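Local structure of aminoglycoside phosphotransferase (Alicyclobacillus acidocaldarius subsp. acidocaldarius, 4PDY) at residues Pro228-Tyr233 with Leu241-Leu246; Gln72-Ala77 with Thr83-Phe88; Asp182-Ser187 with Asp323-Tyr328; Arg166-Gly171 with Arg307-Arg312. The protein probably acts as a kinase-like transferase that moves a phosphate group onto a small-molecule acceptor, and in this crystal holds a bound histidine in a pocket. All coordinates share one frame; numbering follows the deposited sequence.

In the fold
Contacts 1 and 2 adjoin in the kinase-like part of the chain, their centres 12 Å apart. Phe244 packs on Leu74 and Phe85, and Leu241 N probably hydrogen-bonds to Lys84 O. Contact 1 supplies Leu232 and Ile242 to the pocket that holds the histidine; contact 2 is one layer back, with the Phe88 side chain about 10 Å from that ligand. Contacts 3 and 4 lie together in the helical part, centres 11 Å apart, where helices 154-173 and 180-187 meet helices 303-315 and 319-347. Their centres are each 31 Å from that of contact 1, with nearest atoms about 13 and 12 Å away respectively, so neither touches it.

Contact 1 (Pro228-Tyr233 with Leu241-Leu246); sequences PSNCLY and LIDFEL. With HIS (histidine), chain B.
The amide of Asn230 and the carboxylate of Asp243 stand almost square to each other, their planes 81° apart, with Asn230 OD1 resting against Asp243 CB at 3.5 Å. Asn230 ND2 is hydrogen-bonded to the carbonyl of Asp225. A third flat group, the imidazole of the bound histidine, has Leu232 CD1 over one face, 3.7 Å from its CD2; Ile242 CD1 comes up on the same side, 3.7 Å from its ND1. Ile242 reaches there because CG1 sits between the backbone N and the carbonyl carbon (chi1 65°), which also lays CD1 against Ser229 O. Behind these groups, Ile242 N gives a straight bond to Asn230 O (3.0 Å, 165° at the hydrogen), and Leu241 CA brings a C-H to the same oxygen. Cys231 and Leu241 form an antiparallel non-hydrogen-bonded pair, SG to CD2 3.8 Å, turned toward helix 121-137. By family resemblance the segments match the end of the catalytic loop and the DFG-like motif of kinase-like phosphotransferases. The chemistry implies a division of labour: one backbone hydrogen bond ties the start of strand 231-233 to the residues leaving strand 239-241, while Leu232 and Ile242 offer the ligand an apolar floor, consistent with a nucleotide-base pocket.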
# COMPACT_ATOMS: atom_id res chain seq x y z
N PRO A 228 3.19 2.09 6.61
CA PRO A 228 3.29 3.13 7.65
C PRO A 228 4.23 4.27 7.33
O PRO A 228 3.91 5.42 7.61
CB PRO A 228 3.78 2.36 8.87
CG PRO A 228 3.13 1.03 8.68
CD PRO A 228 3.26 0.75 7.20
N SER A 229 5.37 3.96 6.73
CA SER A 229 6.33 5.01 6.43
C SER A 229 5.86 6.02 5.38
O SER A 229 6.48 7.07 5.27
CB SER A 229 7.69 4.43 6.03
OG SER A 229 7.59 3.56 4.93
N ASN A 230 4.80 5.71 4.61
CA ASN A 230 4.23 6.67 3.68
C ASN A 230 2.96 7.36 4.18
O ASN A 230 2.41 8.20 3.48
CB ASN A 230 3.90 5.97 2.35
CG ASN A 230 5.13 5.56 1.59
OD1 ASN A 230 6.23 6.10 1.79
ND2 ASN A 230 4.95 4.59 0.68
N CYS A 231 2.53 7.00 5.39
CA CYS A 231 1.28 7.48 5.97
C CYS A 231 1.62 8.16 7.29
O CYS A 231 1.65 7.53 8.32
CB CYS A 231 0.31 6.30 6.19
SG CYS A 231 -0.13 5.41 4.69
N LEU A 232 1.90 9.45 7.22
CA LEU A 232 2.43 10.14 8.39
C LEU A 232 1.30 10.71 9.24
O LEU A 232 0.53 11.55 8.78
CB LEU A 232 3.34 11.25 7.91
CG LEU A 232 4.55 10.77 7.12
CD1 LEU A 232 5.38 11.96 6.70
CD2 LEU A 232 5.38 9.78 7.91
N TYR A 233 1.19 10.22 10.47
CA TYR A 233 0.20 10.71 11.43
C TYR A 233 0.82 11.92 12.15
O TYR A 233 1.89 11.82 12.78
CB TYR A 233 -0.16 9.62 12.43
CG TYR A 233 -1.33 9.97 13.30
CD1 TYR A 233 -2.63 9.68 12.88
CD2 TYR A 233 -1.16 10.59 14.52
CE1 TYR A 233 -3.72 10.00 13.65
CE2 TYR A 233 -2.24 10.94 15.30
CZ TYR A 233 -3.53 10.63 14.88
OH TYR A 233 -4.60 10.97 15.66
N LEU A 241 -0.02 11.80 3.25
CA LEU A 241 0.64 10.83 2.41
C LEU A 241 1.90 11.38 1.79
O LEU A 241 1.97 12.53 1.39
CB LEU A 241 -0.29 10.36 1.28
CG LEU A 241 -1.52 9.58 1.72
CD1 LEU A 241 -2.48 9.46 0.55
CD2 LEU A 241 -1.17 8.20 2.25
N ILE A 242 2.89 10.50 1.68
CA ILE A 242 4.07 10.77 0.87
C ILE A 242 4.29 9.59 -0.10
O ILE A 242 3.67 8.52 0.05
CB ILE A 242 5.31 11.05 1.71
CG1 ILE A 242 5.67 9.81 2.49
CG2 ILE A 242 5.05 12.24 2.65
CD1 ILE A 242 6.99 9.91 3.21
N ASP A 243 5.16 9.79 -1.07
CA ASP A 243 5.52 8.77 -2.07
C ASP A 243 4.36 8.31 -2.94
O ASP A 243 3.80 7.25 -2.68
CB ASP A 243 6.20 7.56 -1.42
CG ASP A 243 6.88 6.67 -2.44
OD1 ASP A 243 6.79 6.95 -3.65
OD2 ASP A 243 7.48 5.66 -2.01
N PHE A 244 4.04 9.14 -3.92
CA PHE A 244 2.95 8.88 -4.86
C PHE A 244 3.46 8.19 -6.12
O PHE A 244 2.78 8.20 -7.12
CB PHE A 244 2.24 10.20 -5.19
CG PHE A 244 1.34 10.69 -4.09
CD1 PHE A 244 1.83 11.45 -3.01
CD2 PHE A 244 -0.01 10.35 -4.10
CE1 PHE A 244 0.97 11.87 -2.01
CE2 PHE A 244 -0.86 10.77 -3.09
CZ PHE A 244 -0.37 11.52 -2.06
N GLU A 245 4.62 7.55 -6.07
CA GLU A 245 5.24 6.98 -7.27
C GLU A 245 4.47 5.79 -7.85
O GLU A 245 4.61 5.51 -9.03
CB GLU A 245 6.69 6.60 -6.98
CG GLU A 245 7.55 7.79 -6.62
CD GLU A 245 8.98 7.44 -6.28
OE1 GLU A 245 9.45 6.35 -6.63
OE2 GLU A 245 9.62 8.28 -5.61
N LEU A 246 3.75 5.08 -7.00
CA LEU A 246 2.92 3.96 -7.49
C LEU A 246 1.47 4.34 -7.74
O LEU A 246 0.68 3.50 -8.18
CB LEU A 246 3.00 2.80 -6.49
CG LEU A 246 4.37 2.18 -6.30
CD1 LEU A 246 4.30 1.02 -5.34
CD2 LEU A 246 4.97 1.76 -7.62
N HIS B . 8.29 13.13 9.26
CA HIS B . 8.51 11.83 8.65
C HIS B . 8.98 10.84 9.72
O HIS B . 10.12 10.60 9.90
CB HIS B . 9.56 11.90 7.54
CG HIS B . 9.14 12.66 6.31
ND1 HIS B . 9.34 12.17 5.04
CD2 HIS B . 8.55 13.87 6.16
CE1 HIS B . 8.89 13.05 4.16
NE2 HIS B . 8.39 14.08 4.81
OXT HIS B . 8.16 10.26 10.44

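Contact 2 (Gln72-Ala77 with Thr83-Phe88); sequences QCLRHA and TKFARF
Leu74 of helix 64-79 splits its two methyls between two phenylalanines. CD2 lies over one face of Phe85, 3.7 Å from CG, and makes a CH-pi contact with the ring, 4.0 Å from Leu74 CD2 to the Phe85 centroid and 24° off the normal. CD1 meets Phe88 at the ring edge, nearly in its plane, in a tight approach of 3.2 Å to CE2. The opposite face of Phe85 carries Arg87 NE, 3.5 Å above its centre, so the ring is sandwiched between a methyl and a guanidinium nitrogen. Phe85 CG is placed between the backbone N and the carbonyl carbon (chi1 67°), which folds the ring toward the helix. Arg87 is pinned in turn by the loop it belongs to: NE gives a bond to Phe85 O at 2.9 Å with the oxygen in the guanidinium plane, and NH1 reaches Thr83 O at 2.8 Å. With an alanine in place of Phe85 the ring between Leu74 and Arg87 is gone, which would probably open a gap between helix and loop and leave Leu74 CD2 free to shift. Further out, Phe134 and Phe244 also pack on Leu74, and Met70 and Val71 on Phe88. Helix and loop are thus joined by purely apolar contact, while the arginine, held by two backbone carbonyls, probably helps to keep the loop in shape.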
# COMPACT_ATOMS: atom_id res chain seq x y z
N GLN A 72 1.08 17.03 -11.32
CA GLN A 72 -0.20 17.55 -11.83
C GLN A 72 -1.43 16.92 -11.18
O GLN A 72 -2.42 17.60 -10.95
CB GLN A 72 -0.32 17.44 -13.36
CG GLN A 72 0.60 18.36 -14.13
CD GLN A 72 0.36 19.83 -13.84
OE1 GLN A 72 -0.75 20.34 -14.01
NE2 GLN A 72 1.40 20.50 -13.40
N CYS A 73 -1.35 15.62 -10.91
CA CYS A 73 -2.39 14.93 -10.19
C CYS A 73 -2.63 15.55 -8.82
O CYS A 73 -3.76 15.82 -8.44
CB CYS A 73 -2.06 13.46 -10.06
SG CYS A 73 -3.35 12.59 -9.19
N LEU A 74 -1.54 15.74 -8.08
CA LEU A 74 -1.68 16.35 -6.76
C LEU A 74 -2.17 17.78 -6.83
O LEU A 74 -2.97 18.20 -5.99
CB LEU A 74 -0.38 16.20 -5.99
CG LEU A 74 -0.20 14.76 -5.47
CD1 LEU A 74 1.24 14.48 -5.11
CD2 LEU A 74 -1.17 14.47 -4.32
N ARG A 75 -1.72 18.56 -7.81
CA ARG A 75 -2.24 19.92 -7.90
C ARG A 75 -3.72 19.91 -8.28
O ARG A 75 -4.49 20.75 -7.81
CB ARG A 75 -1.41 20.75 -8.85
CG ARG A 75 -0.13 21.23 -8.19
CD ARG A 75 0.68 22.16 -9.06
NE ARG A 75 2.06 22.31 -8.58
CZ ARG A 75 3.04 22.78 -9.34
NH1 ARG A 75 2.79 23.13 -10.59
NH2 ARG A 75 4.26 22.89 -8.86
N HIS A 76 -4.14 18.95 -9.12
CA HIS A 76 -5.57 18.82 -9.40
C HIS A 76 -6.35 18.50 -8.12
O HIS A 76 -7.37 19.15 -7.80
CB HIS A 76 -5.80 17.74 -10.45
CG HIS A 76 -7.25 17.43 -10.62
ND1 HIS A 76 -8.03 18.07 -11.54
CD2 HIS A 76 -8.07 16.63 -9.91
CE1 HIS A 76 -9.28 17.64 -11.43
NE2 HIS A 76 -9.33 16.78 -10.43
N ALA A 77 -5.87 17.52 -7.38
CA ALA A 77 -6.51 17.16 -6.13
C ALA A 77 -6.61 18.37 -5.19
O ALA A 77 -7.64 18.62 -4.56
CB ALA A 77 -5.73 16.02 -5.47
N THR A 83 -5.61 18.22 0.91
CA THR A 83 -4.51 18.81 1.67
C THR A 83 -3.49 17.77 2.14
O THR A 83 -2.43 18.15 2.62
CB THR A 83 -5.01 19.50 2.97
OG1 THR A 83 -5.49 18.49 3.90
CG2 THR A 83 -6.10 20.47 2.67
N LYS A 84 -3.77 16.49 1.96
CA LYS A 84 -3.07 15.45 2.72
C LYS A 84 -1.86 14.89 1.99
O LYS A 84 -1.73 13.67 1.82
CB LYS A 84 -4.03 14.31 3.10
CG LYS A 84 -5.31 14.76 3.78
CD LYS A 84 -5.05 15.29 5.19
CE LYS A 84 -6.31 15.78 5.86
NZ LYS A 84 -7.39 14.77 6.04
N PHE A 85 -0.97 15.79 1.60
CA PHE A 85 0.23 15.40 0.88
C PHE A 85 1.36 16.38 1.15
O PHE A 85 1.12 17.57 1.37
CB PHE A 85 -0.01 15.26 -0.63
CG PHE A 85 -0.31 16.55 -1.33
CD1 PHE A 85 -1.55 17.17 -1.21
CD2 PHE A 85 0.63 17.13 -2.16
CE1 PHE A 85 -1.81 18.36 -1.83
CE2 PHE A 85 0.36 18.31 -2.82
CZ PHE A 85 -0.85 18.93 -2.67
N ALA A 86 2.57 15.87 1.06
CA ALA A 86 3.76 16.70 1.19
C ALA A 86 3.93 17.53 -0.08
O ALA A 86 3.83 17.04 -1.19
CB ALA A 86 4.99 15.86 1.41
N ARG A 87 4.17 18.81 0.09
CA ARG A 87 4.21 19.75 -0.99
C ARG A 87 5.55 19.79 -1.71
O ARG A 87 6.61 19.96 -1.07
CB ARG A 87 3.84 21.14 -0.51
CG ARG A 87 2.55 21.20 0.27
CD ARG A 87 1.38 20.58 -0.49
NE ARG A 87 0.29 20.23 0.46
CZ ARG A 87 -0.67 21.05 0.86
NH1 ARG A 87 -1.52 20.64 1.78
NH2 ARG A 87 -0.76 22.30 0.39
N PHE A 88 5.52 19.72 -3.03
CA PHE A 88 6.71 19.69 -3.84
C PHE A 88 7.35 21.07 -3.91
O PHE A 88 6.68 22.08 -3.99
CB PHE A 88 6.35 19.20 -5.25
CG PHE A 88 5.78 17.78 -5.29
CD1 PHE A 88 6.60 16.70 -5.19
CD2 PHE A 88 4.41 17.57 -5.41
CE1 PHE A 88 6.11 15.41 -5.23
CE2 PHE A 88 3.90 16.29 -5.43
CZ PHE A 88 4.74 15.20 -5.34

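Contact 3 (Asp182-Ser187 with Asp323-Tyr328); sequences DQLLLS and DALQQY
Apolar contact carries this meeting of helices 180-187 and 319-347. Leu184 and Leu325 reach toward each other tip to tip, with Leu184 CD2 3.8 Å from Leu325 CG. In Leu325, CG is anti to the backbone N (chi1 -168°), and the branch that follows sends CD2 on past Leu184 to the backbone of the very next residue, 3.8 Å from Leu185 N and 4.1 Å from Leu185 CB. Leu184 CD2 also lies alongside the aliphatic part of Gln326, 3.9 Å from its CG; the extended chain beyond this carbon takes the amide onward, so the glutamine offers methylene to the leucine. Cutting Leu184 back to an alanine is likely to open a gap beside Leu325 and leave the Gln326 methylene without its apolar cover.

No hydrogen bond spans the two segments; the polar bonds serve each helix or tie it to other parts. Ser187 OG gives a short bond to Leu184 O, 2.6 Å, turning the serine back on its own helix. Asp182 engages Lys175 in a salt bridge through OD2 and Tyr313 through OD1.

The segment axes run roughly the same way, 30° apart, and approach to 10.4 Å. On its flank Leu185 packs on Trp169 of helix 154-173 and Tyr313 of helix 303-315, while Ala324 of helix 319-347 touches Ile308 of helix 303-315. The pair thus packs together with helices 154-173 and 303-315.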
# COMPACT_ATOMS: atom_id res chain seq x y z
N ASP A 182 7.38 -26.70 5.95
CA ASP A 182 6.70 -27.62 5.04
C ASP A 182 5.53 -28.24 5.75
O ASP A 182 4.42 -28.29 5.21
CB ASP A 182 7.65 -28.73 4.61
CG ASP A 182 8.86 -28.23 3.81
OD1 ASP A 182 8.76 -27.23 3.06
OD2 ASP A 182 9.93 -28.89 3.96
N GLN A 183 5.77 -28.78 6.94
CA GLN A 183 4.71 -29.48 7.67
C GLN A 183 3.58 -28.52 8.05
O GLN A 183 2.40 -28.85 7.95
CB GLN A 183 5.27 -30.16 8.92
CG GLN A 183 6.26 -31.26 8.60
CD GLN A 183 6.82 -31.88 9.85
OE1 GLN A 183 6.08 -32.46 10.64
NE2 GLN A 183 8.13 -31.77 10.05
N LEU A 184 3.91 -27.33 8.53
CA LEU A 184 2.90 -26.36 8.90
C LEU A 184 2.06 -25.95 7.68
O LEU A 184 0.84 -25.89 7.76
CB LEU A 184 3.56 -25.15 9.58
CG LEU A 184 2.62 -24.00 9.93
CD1 LEU A 184 1.51 -24.43 10.88
CD2 LEU A 184 3.42 -22.86 10.54
N LEU A 185 2.71 -25.64 6.57
CA LEU A 185 1.97 -25.31 5.34
C LEU A 185 1.02 -26.46 4.95
O LEU A 185 -0.16 -26.23 4.66
CB LEU A 185 2.95 -24.99 4.20
CG LEU A 185 2.27 -24.58 2.89
CD1 LEU A 185 1.59 -23.22 3.02
CD2 LEU A 185 3.30 -24.57 1.77
N LEU A 186 1.51 -27.69 4.99
CA LEU A 186 0.65 -28.84 4.64
C LEU A 186 -0.54 -28.98 5.57
O LEU A 186 -1.64 -29.36 5.12
CB LEU A 186 1.47 -30.13 4.58
CG LEU A 186 2.44 -30.19 3.39
CD1 LEU A 186 3.53 -31.21 3.63
CD2 LEU A 186 1.70 -30.47 2.09
N SER A 187 -0.34 -28.65 6.84
CA SER A 187 -1.40 -28.76 7.83
C SER A 187 -2.57 -27.82 7.57
O SER A 187 -3.66 -28.05 8.10
CB SER A 187 -0.89 -28.51 9.25
OG SER A 187 -0.67 -27.13 9.51
N ASP A 323 8.51 -17.87 10.95
CA ASP A 323 7.91 -16.94 11.93
C ASP A 323 6.58 -16.42 11.37
O ASP A 323 5.56 -16.41 12.07
CB ASP A 323 8.81 -15.71 12.25
CG ASP A 323 10.15 -16.08 12.88
OD1 ASP A 323 10.26 -17.18 13.45
OD2 ASP A 323 11.08 -15.24 12.81
N ALA A 324 6.60 -15.96 10.12
CA ALA A 324 5.39 -15.38 9.53
C ALA A 324 4.24 -16.39 9.37
O ALA A 324 3.10 -16.07 9.67
CB ALA A 324 5.71 -14.75 8.19
N LEU A 325 4.57 -17.60 8.93
CA LEU A 325 3.53 -18.61 8.75
C LEU A 325 2.98 -19.08 10.10
O LEU A 325 1.77 -19.33 10.25
CB LEU A 325 4.07 -19.79 7.94
CG LEU A 325 2.98 -20.74 7.46
CD1 LEU A 325 2.09 -20.07 6.43
CD2 LEU A 325 3.62 -21.98 6.87
N GLN A 326 3.85 -19.14 11.12
CA GLN A 326 3.41 -19.47 12.47
C GLN A 326 2.41 -18.43 12.99
O GLN A 326 1.37 -18.79 13.57
CB GLN A 326 4.58 -19.59 13.45
CG GLN A 326 5.40 -20.85 13.27
CD GLN A 326 6.72 -20.84 14.02
OE1 GLN A 326 7.27 -19.78 14.32
NE2 GLN A 326 7.21 -22.00 14.34
N GLN A 327 2.72 -17.16 12.79
CA GLN A 327 1.81 -16.11 13.22
C GLN A 327 0.49 -16.17 12.46
O GLN A 327 -0.56 -15.94 13.06
CB GLN A 327 2.42 -14.71 13.06
CG GLN A 327 1.42 -13.59 13.33
CD GLN A 327 2.05 -12.27 13.72
OE1 GLN A 327 3.00 -12.22 14.51
NE2 GLN A 327 1.51 -11.17 13.18
N TYR A 328 0.53 -16.49 11.17
CA TYR A 328 -0.71 -16.63 10.41
C TYR A 328 -1.56 -17.76 11.01
O TYR A 328 -2.77 -17.63 11.18
CB TYR A 328 -0.41 -16.92 8.95
CG TYR A 328 -1.66 -16.94 8.07
CD1 TYR A 328 -2.14 -15.76 7.50
CD2 TYR A 328 -2.35 -18.10 7.84
CE1 TYR A 328 -3.27 -15.76 6.72
CE2 TYR A 328 -3.47 -18.10 7.04
CZ TYR A 328 -3.92 -16.93 6.48
OH TYR A 328 -5.04 -16.90 5.68

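Contact 4 (Arg166-Gly171 with Arg307-Arg312); sequences RQMWLG and RIAHAR
This is a buried helix-to-helix contact made by one long side chain, Met168 of helix 154-173, against the backbone of helix 303-315 in the helical part of the fold. The residue is present as selenomethionine, and its selenium is what meets the other helix: Met168 SE lies 3.3 Å from Ala309 O and 3.5 Å from His310 N, so it rests on the peptide group joining those two residues. The chain runs straight through its second torsion and then bends at the third (chi3 -70°), which turns the methyl back along the partner helix. There Met168 CE finds Ala309 CB at 3.8 Å and His310 CB at 4.2 Å. Ala309 directs its methyl toward Met168, and with so small a side chain between them the CA atoms of Met168 and Ala309 come to 7.2 Å. His310 contributes through its backbone and CB; its ring works elsewhere, with ND1 hydrogen-bonded to Asp164 of helix 154-173. Trp306, Tyr313 and His314 of helix 303-315 also touch Met168. With no hydrogen bond between the two segments, the contact rests on the close van der Waals fit of the Met168 side chain against the Ala309-His310 peptide; in the unlabelled protein a methionine sulfur would probably lie in the same place. The Asp164 bond to His310 adds a polar tie between the same two helices.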
# COMPACT_ATOMS: atom_id res chain seq x y z
N ARG A 166 -1.08 -23.86 -4.75
CA ARG A 166 -1.39 -25.28 -4.87
C ARG A 166 -0.17 -26.09 -5.31
O ARG A 166 0.11 -27.16 -4.76
CB ARG A 166 -2.54 -25.47 -5.86
CG ARG A 166 -3.29 -26.77 -5.71
CD ARG A 166 -4.45 -26.80 -6.69
NE ARG A 166 -4.04 -26.32 -8.01
CZ ARG A 166 -4.87 -26.19 -9.04
NH1 ARG A 166 -6.15 -26.50 -8.89
NH2 ARG A 166 -4.44 -25.75 -10.21
N GLN A 167 0.57 -25.58 -6.29
CA GLN A 167 1.79 -26.25 -6.73
C GLN A 167 2.83 -26.33 -5.63
O GLN A 167 3.47 -27.35 -5.47
CB GLN A 167 2.38 -25.57 -7.97
CG GLN A 167 1.61 -25.88 -9.25
CD GLN A 167 1.39 -27.38 -9.47
OE1 GLN A 167 2.33 -28.17 -9.41
NE2 GLN A 167 0.12 -27.77 -9.72
N MSE A 168 2.97 -25.26 -4.85
CA MSE A 168 3.95 -25.21 -3.76
C MSE A 168 3.64 -26.23 -2.70
O MSE A 168 4.53 -26.93 -2.28
CB MSE A 168 4.06 -23.81 -3.18
CG MSE A 168 4.72 -22.96 -4.25
SE MSE A 168 5.14 -21.21 -3.56
CE MSE A 168 3.35 -20.44 -3.36
N TRP A 169 2.38 -26.40 -2.29
CA TRP A 169 2.16 -27.42 -1.26
C TRP A 169 2.22 -28.84 -1.82
O TRP A 169 2.59 -29.77 -1.10
CB TRP A 169 0.96 -27.16 -0.36
CG TRP A 169 -0.36 -27.37 -0.94
CD1 TRP A 169 -0.83 -28.49 -1.59
CD2 TRP A 169 -1.44 -26.46 -0.88
NE1 TRP A 169 -2.14 -28.31 -1.95
CE2 TRP A 169 -2.55 -27.07 -1.53
CE3 TRP A 169 -1.60 -25.19 -0.33
CZ2 TRP A 169 -3.78 -26.45 -1.64
CZ3 TRP A 169 -2.85 -24.57 -0.45
CH2 TRP A 169 -3.91 -25.20 -1.11
N LEU A 170 1.91 -29.03 -3.10
CA LEU A 170 2.17 -30.31 -3.74
C LEU A 170 3.67 -30.63 -3.73
O LEU A 170 4.08 -31.76 -3.44
CB LEU A 170 1.65 -30.33 -5.18
CG LEU A 170 0.12 -30.26 -5.33
CD1 LEU A 170 -0.24 -30.10 -6.80
CD2 LEU A 170 -0.57 -31.48 -4.72
N GLY A 171 4.48 -29.62 -3.99
CA GLY A 171 5.93 -29.79 -3.93
C GLY A 171 6.37 -30.18 -2.53
O GLY A 171 7.23 -31.05 -2.36
N ARG A 307 2.40 -15.42 -0.29
CA ARG A 307 3.61 -14.58 -0.46
C ARG A 307 4.85 -15.21 0.22
O ARG A 307 5.94 -15.25 -0.36
CB ARG A 307 3.35 -13.17 0.06
CG ARG A 307 4.51 -12.21 -0.21
CD ARG A 307 4.40 -10.84 0.45
NE ARG A 307 3.78 -10.84 1.77
CZ ARG A 307 4.41 -10.79 2.95
NH1 ARG A 307 5.74 -10.74 3.02
NH2 ARG A 307 3.71 -10.81 4.07
N ILE A 308 4.65 -15.68 1.44
CA ILE A 308 5.71 -16.29 2.22
C ILE A 308 6.18 -17.61 1.57
O ILE A 308 7.37 -17.86 1.40
CB ILE A 308 5.22 -16.58 3.66
CG1 ILE A 308 4.77 -15.30 4.36
CG2 ILE A 308 6.27 -17.32 4.47
CD1 ILE A 308 3.81 -15.62 5.47
N ALA A 309 5.22 -18.46 1.17
CA ALA A 309 5.62 -19.70 0.49
C ALA A 309 6.30 -19.42 -0.86
O ALA A 309 7.27 -20.09 -1.23
CB ALA A 309 4.41 -20.61 0.30
N HIS A 310 5.81 -18.43 -1.59
CA HIS A 310 6.41 -18.06 -2.85
C HIS A 310 7.88 -17.70 -2.67
O HIS A 310 8.75 -18.18 -3.38
CB HIS A 310 5.66 -16.92 -3.53
CG HIS A 310 6.20 -16.57 -4.87
ND1 HIS A 310 5.72 -17.11 -6.04
CD2 HIS A 310 7.23 -15.76 -5.23
CE1 HIS A 310 6.41 -16.64 -7.06
NE2 HIS A 310 7.34 -15.83 -6.60
N ALA A 311 8.15 -16.86 -1.67
CA ALA A 311 9.54 -16.49 -1.35
C ALA A 311 10.36 -17.73 -1.02
O ALA A 311 11.47 -17.92 -1.53
CB ALA A 311 9.58 -15.49 -0.21
N ARG A 312 9.81 -18.59 -0.18
CA ARG A 312 10.55 -19.76 0.28
C ARG A 312 10.96 -20.69 -0.85
O ARG A 312 12.11 -21.12 -0.92
CB ARG A 312 9.78 -20.57 1.31
CG ARG A 312 10.60 -21.67 1.96
CD ARG A 312 9.91 -22.23 3.18
NE ARG A 312 10.75 -23.07 4.02
CZ ARG A 312 11.47 -22.63 5.06
NH1 ARG A 312 11.50 -21.35 5.37
NH2 ARG A 312 12.15 -23.52 5.76